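Long-range contact in sortase family protein (Streptococcus agalactiae, PDB 3O0P), which is a pilus-related class C sortase, a transpeptidase that probably joins pilin subunits covalently during pilus assembly in group B Streptococcus: residues D12-A17 and Y141-K146. Residues are numbered along the deposited sequence; the frame is centred on the assembly and turned at random. Where two conformers were deposited one is given.
Sequences DFERAA and YIQNIK
The helical segment 12-17 packs against segment 141-146, which runs from strand 139-143 into a turn, and the backbones come nearest where the CA atoms of Ala17 and Ile145 lie 5.0 Å apart. Phe13 carries most of the apolar contact: with CG anti to the backbone N (chi1 177°), its ring reaches across tip first, and CZ lies 3.7 Å from Asn144 C. That carbon sits in the ring plane, so the peptide joining Asn144 to Ile145 meets the ring's edge. Ile145 CG2 adds to this contact, 4.0 Å from Phe13 CZ, while Ala17 CB rests 3.9 Å from Ile145 O. The same carbonyl oxygen is 2.6 Å from a water that donates both to it and to Ala17 O, bridging the two main chains. Beside the ring, the extended chains of Glu14 and Gln143 cross at about a right angle; a second water accepts from Gln143 NE2 and donates only weakly to Glu14 OE1, whereas Glu14 OE2 forms a salt bridge with Lys81. Asn144 OD1 accepts from Lys146 N at 2.8 Å, closing an Asx turn in the chain that meets the ring edge, and Asn144 ND2 donates to Pro106 O. The short N-terminal helix 11-18 thus packs on the sortase beta-barrel where strands 71-75 and 139-143 pair, beside the turn from 139-143 to 148-159.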
loop_
_atom_site.group_PDB
_atom_site.type_symbol
_atom_site.label_atom_id
_atom_site.label_comp_id
_atom_site.label_asym_id
_atom_site.label_seq_id
_atom_site.Cartn_x
_atom_site.Cartn_y
_atom_site.Cartn_z
ATOM N N ASP A 12 8.275 -16.276 -1.848
ATOM C CA ASP A 12 8.725 -16.225 -3.230
ATOM C C ASP A 12 9.275 -14.832 -3.582
ATOM O O ASP A 12 10.292 -14.722 -4.256
ATOM C CB ASP A 12 7.597 -16.608 -4.202
ATOM C CG ASP A 12 6.379 -15.673 -4.128
ATOM O OD1 ASP A 12 6.133 -15.057 -3.074
ATOM O OD2 ASP A 12 5.654 -15.568 -5.136
ATOM N N PHE A 13 8.607 -13.774 -3.127
ATOM C CA PHE A 13 9.103 -12.408 -3.338
ATOM C C PHE A 13 10.472 -12.223 -2.674
ATOM O O PHE A 13 11.417 -11.705 -3.277
ATOM C CB PHE A 13 8.080 -11.375 -2.815
ATOM C CG PHE A 13 8.577 -9.961 -2.935
ATOM C CD1 PHE A 13 8.367 -9.229 -4.099
ATOM C CD2 PHE A 13 9.315 -9.379 -1.902
ATOM C CE1 PHE A 13 8.868 -7.939 -4.213
ATOM C CE2 PHE A 13 9.814 -8.099 -2.037
ATOM C CZ PHE A 13 9.580 -7.393 -3.181
ATOM N N GLU A 14 10.580 -12.630 -1.417
ATOM C CA GLU A 14 11.838 -12.481 -0.717
ATOM C C GLU A 14 12.974 -13.170 -1.464
ATOM O O GLU A 14 14.067 -12.622 -1.598
ATOM C CB GLU A 14 11.741 -13.028 0.708
ATOM C CG GLU A 14 10.724 -12.305 1.574
ATOM C CD GLU A 14 10.703 -12.757 3.033
ATOM O OE1 GLU A 14 11.631 -13.454 3.486
ATOM O OE2 GLU A 14 9.752 -12.372 3.738
ATOM N N ARG A 15 12.724 -14.399 -1.903
ATOM C CA ARG A 15 13.754 -15.192 -2.567
ATOM C C ARG A 15 14.175 -14.500 -3.857
ATOM O O ARG A 15 15.366 -14.385 -4.172
ATOM C CB ARG A 15 13.199 -16.593 -2.861
ATOM C CG ARG A 15 14.116 -17.580 -3.532
ATOM C CD ARG A 15 13.367 -18.898 -3.789
ATOM N NE ARG A 15 14.200 -19.976 -4.312
ATOM C CZ ARG A 15 14.806 -20.880 -3.555
ATOM N NH1 ARG A 15 14.673 -20.848 -2.232
ATOM N NH2 ARG A 15 15.531 -21.826 -4.122
ATOM N N ALA A 16 13.195 -14.045 -4.631
ATOM C CA ALA A 16 13.506 -13.435 -5.916
ATOM C C ALA A 16 14.193 -12.076 -5.747
ATOM O O ALA A 16 15.089 -11.740 -6.503
ATOM C CB ALA A 16 12.246 -13.303 -6.746
ATOM N N ALA A 17 13.807 -11.310 -4.735
ATOM C CA ALA A 17 14.434 -10.001 -4.503
ATOM C C ALA A 17 15.901 -10.189 -4.168
ATOM O O ALA A 17 16.758 -9.412 -4.620
ATOM C CB ALA A 17 13.719 -9.258 -3.409
ATOM N N TYR A 141 5.061 -2.284 8.261
ATOM C CA TYR A 141 6.306 -2.407 7.525
ATOM C C TYR A 141 6.029 -2.782 6.077
ATOM O O TYR A 141 5.191 -3.632 5.818
ATOM C CB TYR A 141 7.154 -3.501 8.208
ATOM C CG TYR A 141 7.269 -3.283 9.700
ATOM C CD1 TYR A 141 8.325 -2.564 10.230
ATOM C CD2 TYR A 141 6.299 -3.766 10.575
ATOM C CE1 TYR A 141 8.425 -2.333 11.587
ATOM C CE2 TYR A 141 6.389 -3.525 11.946
ATOM C CZ TYR A 141 7.454 -2.811 12.434
ATOM O OH TYR A 141 7.570 -2.581 13.784
ATOM N N ILE A 142 6.765 -2.179 5.147
ATOM C CA ILE A 142 6.680 -2.554 3.743
ATOM C C ILE A 142 8.052 -3.012 3.295
ATOM O O ILE A 142 9.029 -2.272 3.450
ATOM C CB ILE A 142 6.206 -1.372 2.867
ATOM C CG1 ILE A 142 4.789 -0.965 3.261
ATOM C CG2 ILE A 142 6.245 -1.747 1.391
ATOM C CD1 ILE A 142 4.368 0.375 2.721
ATOM N N GLN A 143 8.133 -4.225 2.764
ATOM C CA GLN A 143 9.361 -4.700 2.163
ATOM C C GLN A 143 9.234 -4.587 0.664
ATOM O O GLN A 143 8.262 -5.038 0.068
ATOM C CB GLN A 143 9.639 -6.140 2.566
ATOM C CG GLN A 143 10.941 -6.649 2.016
ATOM C CD GLN A 143 11.231 -8.091 2.396
ATOM O OE1 GLN A 143 10.547 -8.688 3.238
ATOM N NE2 GLN A 143 12.237 -8.671 1.750
ATOM N N ASN A 144 10.212 -3.933 0.050
ATOM C CA ASN A 144 10.309 -3.879 -1.412
ATOM C C ASN A 144 11.582 -4.609 -1.846
ATOM O O ASN A 144 12.229 -5.268 -1.030
ATOM C CB ASN A 144 10.246 -2.432 -1.914
ATOM C CG ASN A 144 11.361 -1.567 -1.342
ATOM O OD1 ASN A 144 12.512 -1.990 -1.274
ATOM N ND2 ASN A 144 11.008 -0.358 -0.890
ATOM N N ILE A 145 11.936 -4.538 -3.118
ATOM C CA ILE A 145 13.060 -5.312 -3.610
ATOM C C ILE A 145 14.362 -4.914 -2.951
ATOM O O ILE A 145 15.299 -5.706 -2.970
ATOM C CB ILE A 145 13.230 -5.213 -5.136
ATOM C CG1 ILE A 145 13.195 -3.757 -5.631
ATOM C CG2 ILE A 145 12.196 -6.077 -5.869
ATOM C CD1 ILE A 145 13.646 -3.573 -7.051
ATOM N N LYS A 146 14.459 -3.691 -2.426
ATOM C CA LYS A 146 15.693 -3.219 -1.815
ATOM C C LYS A 146 15.772 -3.431 -0.309
ATOM O O LYS A 146 16.809 -3.833 0.204
ATOM C CB LYS A 146 15.882 -1.737 -2.126
ATOM C CG LYS A 146 17.164 -1.180 -1.504
ATOM C CD LYS A 146 17.432 0.271 -1.829
ATOM C CE LYS A 146 18.821 0.700 -1.314
ATOM N NZ LYS A 146 19.910 0.173 -2.165
HETATM O O HOH W 1 14.007 -10.990 3.111
HETATM O O HOH W 2 17.227 -7.457 -2.498
#